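Local coordinates for protein putative methylase (Clostridium difficile, PDB 3LDU) that probably methylates guanine bases of ribosomal RNA, joining an RNA-binding THUMP region to a Rossmann-like methyltransferase domain that holds GTP in this crystal, at residues A[55-60]-A[166-171]; A[117-122]-A[136-141]; A[209-214]-A[275-280]; A[229-234]-A[239-244]. All blocks are in the same frame, centred on the assembly; numbering follows the deposited sequence.

Interaction 1. Residues A[55-60]-A[166-171]; sequences WLRCAE and HKRGYR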
loop_
_atom_site.group_PDB
_atom_site.type_symbol
_atom_site.label_atom_id
_atom_site.label_comp_id
_atom_site.label_asym_id
_atom_site.label_seq_id
_atom_site.Cartn_x
_atom_site.Cartn_y
_atom_site.Cartn_z
ATOM N N TRP A 55 7.043 7.584 3.717
ATOM C CA TRP A 55 6.240 7.341 4.912
ATOM C C TRP A 55 4.904 6.631 4.695
ATOM O O TRP A 55 4.404 5.978 5.614
ATOM C CB TRP A 55 6.004 8.663 5.668
ATOM C CG TRP A 55 7.213 9.105 6.450
ATOM C CD1 TRP A 55 8.110 10.089 6.109
ATOM C CD2 TRP A 55 7.683 8.533 7.669
ATOM N NE1 TRP A 55 9.095 10.172 7.070
ATOM C CE2 TRP A 55 8.858 9.227 8.035
ATOM C CE3 TRP A 55 7.223 7.504 8.504
ATOM C CZ2 TRP A 55 9.570 8.929 9.197
ATOM C CZ3 TRP A 55 7.931 7.206 9.646
ATOM C CH2 TRP A 55 9.091 7.913 9.986
ATOM N N LEU A 56 4.308 6.754 3.511
ATOM C CA LEU A 56 2.976 6.168 3.333
ATOM C C LEU A 56 3.022 4.635 3.233
ATOM O O LEU A 56 3.693 4.082 2.351
ATOM C CB LEU A 56 2.290 6.777 2.097
ATOM C CG LEU A 56 2.035 8.276 2.192
ATOM C CD1 LEU A 56 1.413 8.769 0.874
ATOM C CD2 LEU A 56 1.128 8.611 3.378
ATOM N N ARG A 57 2.303 3.956 4.135
ATOM C CA ARG A 57 2.274 2.491 4.181
ATOM C C ARG A 57 1.111 1.889 3.411
ATOM O O ARG A 57 1.149 0.712 3.068
ATOM C CB ARG A 57 2.201 2.004 5.630
ATOM C CG ARG A 57 3.248 2.615 6.529
ATOM C CD ARG A 57 3.201 2.048 7.932
ATOM N NE ARG A 57 3.996 2.855 8.857
ATOM C CZ ARG A 57 5.261 2.604 9.160
ATOM N NH1 ARG A 57 5.888 1.561 8.609
ATOM N NH2 ARG A 57 5.904 3.402 10.000
ATOM N N CYS A 58 0.085 2.694 3.133
ATOM C CA CYS A 58 -1.118 2.186 2.461
ATOM C C CYS A 58 -1.289 2.657 1.015
ATOM O O CYS A 58 -2.252 2.301 0.346
ATOM C CB CYS A 58 -2.354 2.527 3.288
ATOM S SG CYS A 58 -2.345 1.674 4.901
ATOM N N ALA A 59 -0.346 3.469 0.541
ATOM C CA ALA A 59 -0.365 3.935 -0.842
ATOM C C ALA A 59 0.296 2.911 -1.744
ATOM O O ALA A 59 1.329 2.355 -1.391
ATOM C CB ALA A 59 0.385 5.273 -0.953
ATOM N N GLU A 60 -0.269 2.682 -2.925
ATOM C CA GLU A 60 0.375 1.763 -3.861
ATOM C C GLU A 60 1.461 2.481 -4.651
ATOM O O GLU A 60 2.362 1.843 -5.187
ATOM C CB GLU A 60 -0.632 1.152 -4.831
ATOM C CG GLU A 60 -1.712 0.336 -4.157
ATOM C CD GLU A 60 -1.159 -0.865 -3.405
ATOM O OE1 GLU A 60 -0.239 -1.534 -3.927
ATOM O OE2 GLU A 60 -1.670 -1.146 -2.299
ATOM N N HIS A 166 4.335 -1.276 -2.346
ATOM C CA HIS A 166 4.194 -2.424 -1.454
ATOM C C HIS A 166 5.492 -3.226 -1.374
ATOM O O HIS A 166 5.699 -4.004 -0.436
ATOM C CB HIS A 166 3.004 -3.314 -1.845
ATOM C CG HIS A 166 3.230 -4.130 -3.086
ATOM N ND1 HIS A 166 3.782 -5.387 -3.056
ATOM C CD2 HIS A 166 2.951 -3.859 -4.386
ATOM C CE1 HIS A 166 3.849 -5.864 -4.295
ATOM N NE2 HIS A 166 3.358 -4.958 -5.113
ATOM N N LYS A 167 6.376 -3.026 -2.349
ATOM C CA LYS A 167 7.665 -3.695 -2.312
ATOM C C LYS A 167 8.605 -2.862 -1.450
ATOM O O LYS A 167 9.290 -1.963 -1.958
ATOM C CB LYS A 167 8.210 -3.878 -3.728
ATOM C CG LYS A 167 7.248 -4.609 -4.647
ATOM C CD LYS A 167 7.828 -4.870 -6.014
ATOM C CE LYS A 167 6.868 -5.712 -6.843
ATOM N NZ LYS A 167 7.515 -6.251 -8.074
ATOM N N ARG A 168 8.609 -3.128 -0.144
ATOM C CA ARG A 168 9.481 -2.397 0.779
ATOM C C ARG A 168 10.930 -2.818 0.574
ATOM O O ARG A 168 11.855 -2.056 0.853
ATOM C CB ARG A 168 9.098 -2.634 2.250
ATOM C CG ARG A 168 8.012 -1.727 2.840
ATOM C CD ARG A 168 6.690 -2.149 2.323
ATOM N NE ARG A 168 5.551 -1.873 3.204
ATOM C CZ ARG A 168 4.611 -0.970 2.943
ATOM N NH1 ARG A 168 3.576 -0.832 3.767
ATOM N NH2 ARG A 168 4.700 -0.207 1.852
ATOM N N GLY A 169 11.119 -4.038 0.086
ATOM C CA GLY A 169 12.451 -4.586 -0.102
ATOM C C GLY A 169 12.702 -5.849 0.701
ATOM O O GLY A 169 13.725 -6.498 0.530
ATOM N N TYR A 170 11.772 -6.209 1.580
ATOM C CA TYR A 170 11.989 -7.364 2.444
ATOM C C TYR A 170 11.297 -8.637 1.975
ATOM O O TYR A 170 11.561 -9.712 2.520
ATOM C CB TYR A 170 11.584 -7.058 3.888
ATOM C CG TYR A 170 10.093 -6.875 4.127
ATOM C CD1 TYR A 170 9.558 -5.614 4.407
ATOM C CD2 TYR A 170 9.224 -7.961 4.097
ATOM C CE1 TYR A 170 8.190 -5.448 4.648
ATOM C CE2 TYR A 170 7.856 -7.807 4.338
ATOM C CZ TYR A 170 7.347 -6.549 4.610
ATOM O OH TYR A 170 5.996 -6.404 4.859
ATOM N N ARG A 171 10.417 -8.530 0.983
ATOM C CA ARG A 171 9.666 -9.698 0.529
ATOM C C ARG A 171 10.515 -10.574 -0.374
ATOM O O ARG A 171 10.850 -10.197 -1.499
ATOM C CB ARG A 171 8.355 -9.316 -0.170
ATOM C CG ARG A 171 7.487 -10.528 -0.542
ATOM C CD ARG A 171 6.442 -10.889 0.533
ATOM N NE ARG A 171 5.260 -10.031 0.457
ATOM C CZ ARG A 171 4.460 -9.940 -0.607
ATOM N NH1 ARG A 171 3.407 -9.130 -0.581
ATOM N NH2 ARG A 171 4.710 -10.650 -1.703
HETATM O O HOH W 1 2.983 1.906 0.812
HETATM O O HOH W 2 2.183 -0.872 -4.304
#
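Arg168 reaches from 166-171, in the loop between strand 153-159 and helix 181-189, to the loop 55-60, which joins helix 48-55 to strand 63-70 in the ferredoxin-like region. Its guanidinium group turns an edge to that loop: NH1 donates to Arg57 O over 3.0 Å, nearly straight at 163°, in the carbonyl plane and on a lone pair. Bent at chi2 (75°), the Arg168 chain folds round to bring this edge to the loop while NE stays paired with Glu212 of helix 208-217 in the Rossmann-like methyltransferase fold. NH2 donates to water 1 and also bonds to Leu165 O; the water gives its own hydrogens to Leu56 O and Ala59 O, so Arg168 holds one loop carbonyl directly and two more through the water. Arg57, extended from CG to NE, leads its own guanidinium to Met220 O, and Arg57 CB packs 3.7 Å from Arg168 NH1. Farther along, the carboxylate of Glu60 and the imidazole of His166 approach obliquely, planes 37° apart. Stronger partners hold both groups: Arg180 and Thr182 for Glu60, Glu181 for His166 ND1. Water 2 links the segments, donating to Glu60 O and Glu60 OE1 and accepting from His166 N at 2.9 Å.

Interaction 2. Residues A[117-122]-A[136-141]; sequences IVKKAI and LKEDKE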
loop_
_atom_site.group_PDB
_atom_site.type_symbol
_atom_site.label_atom_id
_atom_site.label_comp_id
_atom_site.label_asym_id
_atom_site.label_seq_id
_atom_site.Cartn_x
_atom_site.Cartn_y
_atom_site.Cartn_z
ATOM N N ILE A 117 -1.163 8.581 -28.479
ATOM C CA ILE A 117 -1.552 9.967 -28.724
ATOM C C ILE A 117 -0.907 10.903 -27.696
ATOM O O ILE A 117 -0.420 11.982 -28.045
ATOM C CB ILE A 117 -3.090 10.141 -28.740
ATOM C CG1 ILE A 117 -3.691 9.515 -30.006
ATOM C CG2 ILE A 117 -3.476 11.621 -28.637
ATOM C CD1 ILE A 117 -3.505 10.361 -31.269
ATOM N N VAL A 118 -0.894 10.486 -26.433
ATOM C CA VAL A 118 -0.238 11.279 -25.402
ATOM C C VAL A 118 1.265 11.386 -25.681
ATOM O O VAL A 118 1.845 12.465 -25.555
ATOM C CB VAL A 118 -0.528 10.721 -23.968
ATOM C CG1 VAL A 118 0.422 11.313 -22.941
ATOM C CG2 VAL A 118 -1.973 11.019 -23.577
ATOM N N LYS A 119 1.893 10.276 -26.068
ATOM C CA LYS A 119 3.305 10.306 -26.464
ATOM C C LYS A 119 3.533 11.354 -27.555
ATOM O O LYS A 119 4.409 12.212 -27.445
ATOM C CB LYS A 119 3.760 8.924 -26.950
ATOM C CG LYS A 119 5.236 8.860 -27.343
ATOM C CD LYS A 119 6.149 9.061 -26.140
ATOM C CE LYS A 119 7.628 8.966 -26.535
ATOM N NZ LYS A 119 8.558 8.902 -25.359
ATOM N N LYS A 120 2.730 11.292 -28.606
ATOM C CA LYS A 120 2.884 12.223 -29.723
ATOM C C LYS A 120 2.737 13.677 -29.264
ATOM O O LYS A 120 3.519 14.549 -29.670
ATOM C CB LYS A 120 1.871 11.897 -30.826
ATOM C CG LYS A 120 1.990 12.752 -32.093
ATOM C CD LYS A 120 1.093 12.164 -33.180
ATOM C CE LYS A 120 0.220 13.208 -33.850
ATOM N NZ LYS A 120 -1.040 12.602 -34.385
ATOM N N ALA A 121 1.733 13.943 -28.430
ATOM C CA ALA A 121 1.489 15.292 -27.916
ATOM C C ALA A 121 2.671 15.831 -27.121
ATOM O O ALA A 121 3.076 16.987 -27.290
ATOM C CB ALA A 121 0.223 15.321 -27.068
ATOM N N ILE A 122 3.222 14.999 -26.245
ATOM C CA ILE A 122 4.360 15.417 -25.434
ATOM C C ILE A 122 5.599 15.658 -26.306
ATOM O O ILE A 122 6.351 16.602 -26.081
ATOM C CB ILE A 122 4.662 14.398 -24.314
ATOM C CG1 ILE A 122 3.450 14.276 -23.380
ATOM C CG2 ILE A 122 5.910 14.810 -23.524
ATOM C CD1 ILE A 122 3.658 13.305 -22.189
ATOM N N LEU A 136 14.855 14.058 -31.255
ATOM C CA LEU A 136 14.604 14.378 -29.856
ATOM C C LEU A 136 15.176 13.238 -29.028
ATOM O O LEU A 136 14.596 12.155 -28.967
ATOM C CB LEU A 136 13.107 14.551 -29.579
ATOM C CG LEU A 136 12.706 14.811 -28.123
ATOM C CD1 LEU A 136 11.842 16.060 -27.983
ATOM C CD2 LEU A 136 11.995 13.599 -27.540
ATOM N N LYS A 137 16.327 13.480 -28.413
ATOM C CA LYS A 137 17.017 12.445 -27.650
ATOM C C LYS A 137 16.314 12.163 -26.325
ATOM O O LYS A 137 15.844 13.088 -25.654
ATOM C CB LYS A 137 18.474 12.843 -27.404
ATOM C CG LYS A 137 19.485 11.840 -27.942
ATOM C CD LYS A 137 20.878 12.440 -28.033
ATOM C CE LYS A 137 21.856 11.457 -28.658
ATOM N NZ LYS A 137 23.209 12.051 -28.850
ATOM N N GLU A 138 16.243 10.878 -25.977
ATOM C CA GLU A 138 15.672 10.414 -24.714
ATOM C C GLU A 138 16.688 9.519 -24.007
ATOM O O GLU A 138 16.485 8.308 -23.890
ATOM C CB GLU A 138 14.380 9.619 -24.954
ATOM C CG GLU A 138 13.109 10.453 -25.130
ATOM C CD GLU A 138 11.828 9.606 -25.056
ATOM O OE1 GLU A 138 11.454 9.158 -23.940
ATOM O OE2 GLU A 138 11.190 9.396 -26.115
ATOM N N ASP A 139 17.773 10.109 -23.516
ATOM C CA ASP A 139 18.876 9.306 -22.993
ATOM C C ASP A 139 19.218 9.541 -21.519
ATOM O O ASP A 139 20.145 8.927 -20.998
ATOM C CB ASP A 139 20.129 9.497 -23.855
ATOM C CG ASP A 139 20.684 10.910 -23.777
ATOM O OD1 ASP A 139 20.007 11.780 -23.194
ATOM O OD2 ASP A 139 21.794 11.152 -24.297
ATOM N N LYS A 140 18.483 10.420 -20.845
ATOM C CA LYS A 140 18.777 10.720 -19.444
ATOM C C LYS A 140 17.794 9.997 -18.518
ATOM O O LYS A 140 17.333 8.897 -18.834
ATOM C CB LYS A 140 18.782 12.233 -19.189
ATOM C CG LYS A 140 19.778 13.013 -20.065
ATOM C CD LYS A 140 21.165 12.384 -20.011
ATOM C CE LYS A 140 22.181 13.163 -20.854
ATOM N NZ LYS A 140 22.437 14.519 -20.293
ATOM N N GLU A 141 17.473 10.607 -17.379
ATOM C CA GLU A 141 16.630 9.925 -16.391
ATOM C C GLU A 141 15.144 9.850 -16.775
ATOM O O GLU A 141 14.658 10.603 -17.617
ATOM C CB GLU A 141 16.819 10.514 -14.985
ATOM C CG GLU A 141 16.066 11.800 -14.709
ATOM C CD GLU A 141 16.748 13.036 -15.299
ATOM O OE1 GLU A 141 17.674 12.890 -16.129
ATOM O OE2 GLU A 141 16.356 14.158 -14.918
#
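Segment 117-122 is a regular piece of helix 111-129, with Ala121 N bonded to Ile117 O and Ile122 N to Val118 O, whereas 136-141 belongs to the connection that passes beside it on the way to strand 145-150. Lys119 and Glu138 make the contact, their side chains stretching toward each other from opposite directions. The Lys119 chain leaves the helix with CG anti to the backbone N (chi1 -178°), bends at chi2 and then runs straight, carrying its ammonium group well clear of the helix. Glu138 answers with a chain extended beyond CG. The two ends form a salt bridge, Lys119 NZ to Glu138 OE2 at 2.8 Å, with the nitrogen on the syn side of that oxygen and 23° out of the carboxylate plane. Glu138 OE1 is also near, 3.2 Å from Lys119 NZ. Within the THUMP domain this surface bridge ties the helix to the loop that follows it, beside the edge strand 98-104. Phe96, just before that strand, serves both partners: its ring makes a cation-pi contact with Lys119, and its backbone N donates to Glu138 OE1. The methylene next to the ammonium group follows it in, Lys119 CE standing 3.6 Å from Glu138 OE2.

Interaction 3. Residues A[209-214]-A[275-280]; sequences ILIEAA and ENAEIA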
loop_
_atom_site.group_PDB
_atom_site.type_symbol
_atom_site.label_atom_id
_atom_site.label_comp_id
_atom_site.label_asym_id
_atom_site.label_seq_id
_atom_site.Cartn_x
_atom_site.Cartn_y
_atom_site.Cartn_z
ATOM N N ILE A 209 2.233 -9.534 8.003
ATOM C CA ILE A 209 1.432 -8.772 8.942
ATOM C C ILE A 209 2.277 -8.325 10.131
ATOM O O ILE A 209 2.201 -7.176 10.549
ATOM C CB ILE A 209 0.196 -9.580 9.398
ATOM C CG1 ILE A 209 -0.793 -9.653 8.231
ATOM C CG2 ILE A 209 -0.465 -8.930 10.619
ATOM C CD1 ILE A 209 -2.025 -10.492 8.526
ATOM N N LEU A 210 3.074 -9.240 10.677
ATOM C CA LEU A 210 3.903 -8.915 11.837
ATOM C C LEU A 210 5.060 -7.976 11.507
ATOM O O LEU A 210 5.381 -7.089 12.290
ATOM C CB LEU A 210 4.445 -10.179 12.488
ATOM C CG LEU A 210 3.338 -11.046 13.071
ATOM C CD1 LEU A 210 3.911 -12.392 13.541
ATOM C CD2 LEU A 210 2.681 -10.283 14.191
ATOM N N ILE A 211 5.701 -8.189 10.366
ATOM C CA ILE A 211 6.727 -7.239 9.919
ATOM C C ILE A 211 6.147 -5.823 9.789
ATOM O O ILE A 211 6.730 -4.854 10.286
ATOM C CB ILE A 211 7.415 -7.730 8.623
ATOM C CG1 ILE A 211 8.186 -9.015 8.919
ATOM C CG2 ILE A 211 8.359 -6.658 8.053
ATOM C CD1 ILE A 211 8.605 -9.813 7.687
ATOM N N GLU A 212 4.989 -5.691 9.145
ATOM C CA GLU A 212 4.363 -4.377 9.059
ATOM C C GLU A 212 4.027 -3.794 10.425
ATOM O O GLU A 212 4.224 -2.590 10.656
ATOM C CB GLU A 212 3.141 -4.381 8.139
ATOM C CG GLU A 212 3.489 -4.710 6.710
ATOM C CD GLU A 212 4.224 -3.559 6.007
ATOM O OE1 GLU A 212 3.845 -2.385 6.202
ATOM O OE2 GLU A 212 5.169 -3.841 5.259
ATOM N N ALA A 213 3.536 -4.640 11.336
ATOM C CA ALA A 213 3.215 -4.153 12.664
ATOM C C ALA A 213 4.470 -3.718 13.421
ATOM O O ALA A 213 4.454 -2.692 14.099
ATOM C CB ALA A 213 2.423 -5.202 13.464
ATOM N N ALA A 214 5.543 -4.506 13.329
ATOM C CA ALA A 214 6.792 -4.145 13.988
ATOM C C ALA A 214 7.286 -2.794 13.453
ATOM O O ALA A 214 7.717 -1.943 14.227
ATOM C CB ALA A 214 7.863 -5.225 13.769
ATOM N N GLU A 275 13.862 -14.779 7.965
ATOM C CA GLU A 275 14.766 -14.114 7.011
ATOM C C GLU A 275 14.243 -12.740 6.630
ATOM O O GLU A 275 14.998 -11.753 6.573
ATOM C CB GLU A 275 14.916 -14.955 5.745
ATOM C CG GLU A 275 15.738 -16.222 5.936
ATOM C CD GLU A 275 15.650 -17.164 4.748
ATOM O OE1 GLU A 275 16.068 -18.335 4.881
ATOM O OE2 GLU A 275 15.158 -16.738 3.682
ATOM N N ASN A 276 12.944 -12.681 6.351
ATOM C CA ASN A 276 12.320 -11.431 5.924
ATOM C C ASN A 276 12.372 -10.367 7.024
ATOM O O ASN A 276 12.644 -9.192 6.747
ATOM C CB ASN A 276 10.881 -11.657 5.443
ATOM C CG ASN A 276 10.814 -12.310 4.067
ATOM O OD1 ASN A 276 11.833 -12.525 3.415
ATOM N ND2 ASN A 276 9.595 -12.632 3.624
ATOM N N ALA A 277 12.114 -10.774 8.266
ATOM C CA ALA A 277 12.193 -9.835 9.380
ATOM C C ALA A 277 13.604 -9.275 9.539
ATOM O O ALA A 277 13.768 -8.107 9.868
ATOM C CB ALA A 277 11.733 -10.483 10.670
ATOM N N GLU A 278 14.617 -10.106 9.299
ATOM C CA GLU A 278 16.011 -9.660 9.394
ATOM C C GLU A 278 16.288 -8.619 8.322
ATOM O O GLU A 278 16.927 -7.598 8.568
ATOM C CB GLU A 278 16.979 -10.831 9.216
ATOM C CG GLU A 278 16.945 -11.844 10.343
ATOM C CD GLU A 278 18.141 -12.778 10.322
ATOM O OE1 GLU A 278 19.094 -12.512 9.551
ATOM O OE2 GLU A 278 18.131 -13.773 11.081
ATOM N N ILE A 279 15.807 -8.893 7.118
ATOM C CA ILE A 279 16.000 -7.959 6.010
ATOM C C ILE A 279 15.314 -6.628 6.296
ATOM O O ILE A 279 15.869 -5.552 6.008
ATOM C CB ILE A 279 15.510 -8.558 4.681
ATOM C CG1 ILE A 279 16.413 -9.736 4.300
ATOM C CG2 ILE A 279 15.558 -7.510 3.575
ATOM C CD1 ILE A 279 15.862 -10.630 3.226
ATOM N N ALA A 280 14.114 -6.703 6.864
ATOM C CA ALA A 280 13.332 -5.515 7.171
ATOM C C ALA A 280 13.943 -4.733 8.316
ATOM O O ALA A 280 13.646 -3.555 8.495
ATOM C CB ALA A 280 11.897 -5.895 7.509
#
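Two helices of the Rossmann-like methyltransferase fold, 208-217 and 267-280, run side by side here, next to parallel strands of the central sheet. Their short segments point the same way, 24° apart, with axes 10.3 Å from each other at closest approach. That spacing is bridged by one large side chain, Ile211, set against a shallow surface made by Asn276, Ala277 and Ala280. The isoleucine divides its branches between them. Its CG1 arm, anti to the carbonyl carbon (chi1 -65°) and extended at chi2, carries CD1 against the base of the Asn276 side chain, 3.7 Å from Asn276 CB; the two side chains cross at about a right angle. The same methyl lies 3.7 Å from Ala277 N, resting against the helix backbone itself. Midway along the arm, Ile211 CG1 passes Ala277 CB at 4.2 Å. Ala277 and Ala280 offer only methyl groups to the isoleucine, consistent with its end reaching the helix backbone. Ile286 of strand 286-290 and Tyr170 also pack on Ile211, placing the contact in a buried layer between sheet and loop. The GTP site is near: the side chain of Asn276 comes within about 4 Å of that of Ser206 and about 7 Å of the nucleotide. On the other branch, Ile211 CG2 meets the methyl of Ala280, its CB 3.7 Å away.

Interaction 4. Residues A[229-234]-A[239-244]; sequences ISEKWR and KIWWDV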
loop_
_atom_site.group_PDB
_atom_site.type_symbol
_atom_site.label_atom_id
_atom_site.label_comp_id
_atom_site.label_asym_id
_atom_site.label_seq_id
_atom_site.Cartn_x
_atom_site.Cartn_y
_atom_site.Cartn_z
ATOM N N ILE A 229 12.086 6.174 -8.151
ATOM C CA ILE A 229 12.509 6.705 -9.455
ATOM C C ILE A 229 12.772 8.213 -9.421
ATOM O O ILE A 229 13.689 8.683 -10.092
ATOM C CB ILE A 229 11.483 6.349 -10.561
ATOM C CG1 ILE A 229 12.094 6.526 -11.952
ATOM C CG2 ILE A 229 10.209 7.188 -10.411
ATOM C CD1 ILE A 229 13.328 5.676 -12.192
ATOM N N SER A 230 12.004 8.974 -8.636
ATOM C CA SER A 230 12.149 10.443 -8.609
ATOM C C SER A 230 13.408 10.934 -7.893
ATOM O O SER A 230 13.737 12.134 -7.943
ATOM C CB SER A 230 10.924 11.104 -7.966
ATOM O OG SER A 230 10.673 10.551 -6.676
ATOM N N GLU A 231 14.111 10.026 -7.223
ATOM C CA GLU A 231 15.374 10.392 -6.597
ATOM C C GLU A 231 16.421 10.761 -7.643
ATOM O O GLU A 231 17.402 11.443 -7.330
ATOM C CB GLU A 231 15.898 9.273 -5.697
ATOM C CG GLU A 231 15.068 9.069 -4.446
ATOM C CD GLU A 231 15.681 8.037 -3.535
ATOM O OE1 GLU A 231 15.428 6.833 -3.752
ATOM O OE2 GLU A 231 16.423 8.430 -2.609
ATOM N N LYS A 232 16.217 10.313 -8.879
ATOM C CA LYS A 232 17.143 10.657 -9.963
ATOM C C LYS A 232 16.745 11.916 -10.750
ATOM O O LYS A 232 17.496 12.368 -11.618
ATOM C CB LYS A 232 17.311 9.487 -10.933
ATOM C CG LYS A 232 17.765 8.189 -10.270
ATOM C CD LYS A 232 17.893 7.078 -11.304
ATOM C CE LYS A 232 18.350 5.773 -10.674
ATOM N NZ LYS A 232 19.681 5.910 -10.017
ATOM N N TRP A 233 15.589 12.493 -10.445
ATOM C CA TRP A 233 15.095 13.625 -11.225
ATOM C C TRP A 233 15.922 14.885 -11.026
ATOM O O TRP A 233 16.066 15.373 -9.908
ATOM C CB TRP A 233 13.646 13.935 -10.863
ATOM C CG TRP A 233 12.661 12.914 -11.326
ATOM C CD1 TRP A 233 12.920 11.779 -12.046
ATOM C CD2 TRP A 233 11.242 12.949 -11.121
ATOM N NE1 TRP A 233 11.740 11.094 -12.281
ATOM C CE2 TRP A 233 10.702 11.794 -11.725
ATOM C CE3 TRP A 233 10.378 13.844 -10.477
ATOM C CZ2 TRP A 233 9.330 11.512 -11.706
ATOM C CZ3 TRP A 233 9.027 13.566 -10.463
ATOM C CH2 TRP A 233 8.514 12.407 -11.072
ATOM N N ARG A 234 16.434 15.425 -12.128
ATOM C CA ARG A 234 17.184 16.681 -12.087
ATOM C C ARG A 234 16.291 17.854 -11.696
ATOM O O ARG A 234 16.780 18.896 -11.254
ATOM C CB ARG A 234 17.827 16.955 -13.447
ATOM C CG ARG A 234 18.996 16.048 -13.749
ATOM C CD ARG A 234 19.482 16.254 -15.176
ATOM N NE ARG A 234 18.572 15.645 -16.138
ATOM C CZ ARG A 234 18.388 16.075 -17.381
ATOM N NH1 ARG A 234 19.053 17.140 -17.837
ATOM N NH2 ARG A 234 17.542 15.439 -18.173
ATOM N N LYS A 239 18.641 17.595 -2.185
ATOM C CA LYS A 239 18.846 17.799 -0.758
ATOM C C LYS A 239 17.580 17.410 0.008
ATOM O O LYS A 239 17.648 16.927 1.135
ATOM C CB LYS A 239 19.212 19.259 -0.494
ATOM C CG LYS A 239 19.402 19.621 0.965
ATOM C CD LYS A 239 19.922 21.048 1.095
ATOM C CE LYS A 239 19.531 21.654 2.430
ATOM N NZ LYS A 239 18.049 21.749 2.563
ATOM N N ILE A 240 16.432 17.640 -0.615
ATOM C CA ILE A 240 15.150 17.313 0.009
ATOM C C ILE A 240 15.021 15.813 0.231
ATOM O O ILE A 240 14.753 15.378 1.354
ATOM C CB ILE A 240 13.971 17.863 -0.793
ATOM C CG1 ILE A 240 13.871 19.374 -0.574
ATOM C CG2 ILE A 240 12.675 17.208 -0.351
ATOM C CD1 ILE A 240 12.741 20.041 -1.329
ATOM N N TRP A 241 15.238 15.020 -0.818
ATOM C CA TRP A 241 15.201 13.560 -0.669
ATOM C C TRP A 241 16.218 13.121 0.376
ATOM O O TRP A 241 15.953 12.228 1.183
ATOM C CB TRP A 241 15.468 12.844 -2.000
ATOM C CG TRP A 241 14.224 12.255 -2.660
ATOM C CD1 TRP A 241 13.668 12.629 -3.860
ATOM C CD2 TRP A 241 13.403 11.190 -2.156
ATOM N NE1 TRP A 241 12.554 11.855 -4.126
ATOM C CE2 TRP A 241 12.369 10.972 -3.095
ATOM C CE3 TRP A 241 13.439 10.406 -1.000
ATOM C CZ2 TRP A 241 11.390 10.003 -2.914
ATOM C CZ3 TRP A 241 12.459 9.439 -0.820
ATOM C CH2 TRP A 241 11.449 9.248 -1.773
ATOM N N TRP A 242 17.388 13.759 0.372
ATOM C CA TRP A 242 18.425 13.379 1.318
ATOM C C TRP A 242 18.024 13.652 2.772
ATOM O O TRP A 242 18.154 12.780 3.633
ATOM C CB TRP A 242 19.754 14.070 0.984
ATOM C CG TRP A 242 20.906 13.204 1.341
ATOM C CD1 TRP A 242 21.370 12.125 0.641
ATOM C CD2 TRP A 242 21.728 13.313 2.505
ATOM N NE1 TRP A 242 22.440 11.561 1.295
ATOM C CE2 TRP A 242 22.681 12.272 2.441
ATOM C CE3 TRP A 242 21.757 14.193 3.592
ATOM C CZ2 TRP A 242 23.651 12.091 3.423
ATOM C CZ3 TRP A 242 22.725 14.010 4.567
ATOM C CH2 TRP A 242 23.660 12.968 4.475
ATOM N N ASP A 243 17.528 14.858 3.033
ATOM C CA ASP A 243 17.111 15.246 4.374
ATOM C C ASP A 243 15.947 14.382 4.864
ATOM O O ASP A 243 15.878 14.032 6.043
ATOM C CB ASP A 243 16.725 16.722 4.408
ATOM C CG ASP A 243 17.933 17.642 4.283
ATOM O OD1 ASP A 243 19.067 17.136 4.386
ATOM O OD2 ASP A 243 17.746 18.859 4.099
ATOM N N VAL A 244 15.040 14.042 3.954
ATOM C CA VAL A 244 13.899 13.190 4.301
ATOM C C VAL A 244 14.332 11.782 4.709
ATOM O O VAL A 244 13.817 11.228 5.681
ATOM C CB VAL A 244 12.848 13.143 3.173
ATOM C CG1 VAL A 244 11.847 12.003 3.415
ATOM C CG2 VAL A 244 12.131 14.480 3.079
#
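Glu231 sets its CG over one face of the Trp241 indole, a CH-pi contact that joins the 3-10 turn 229-232 to helix 238-251 in the methyltransferase region. This is the tight part: Glu231 CG sits 3.5 Å from the centroid of the five-membered ring and only 9° off its normal. The two side chains cross at about a right angle, and with Glu231 extended beyond CG the carboxylate travels on past the pyrrole toward the benzo ring, where OE2 is 3.9 Å from Trp241 CE3. Its plane is tilted 39° from that of the indole. Glu231 OE1 is held from outside the contact, by a salt bridge to Arg245 and by the backbone N of Phe228, while residues of helix 48-55 pack on Trp241. The looser side lies away from the indole. There Lys239 and Asp243, one turn apart on the helix, form a long, weak salt bridge, NZ to OD2 at 3.3 Å. The polar link across the contact is also weak: Ser230 OG, which gives its hydrogen to Thr160 O, accepts from Trp241 NE1 at the ring's edge over 3.4 Å, bent to 143°.

Overall arrangement
Interactions 1 and 3 form a continuous patch, their centres 12 Å apart: Glu212 of helix 208-217 receives Arg168 NE and probably Tyr170 OH, coupling the loop 166-171 to the helical layer near GTP. Interaction 2 lies far out in the THUMP domain, about 40 Å from interaction 3 between centres. Beside interaction 4, Arg234 forms a salt bridge with Glu141 of the interaction 2 segment. Along the chain, interaction 2 falls between the two segments of interaction 1, and interaction 4 between those of interaction 3. Interaction 1 thus joins the ferredoxin-like and methyltransferase parts, and the Glu141-Arg234 bridge joins THUMP to methyltransferase, consistent with a defined placement of these domains.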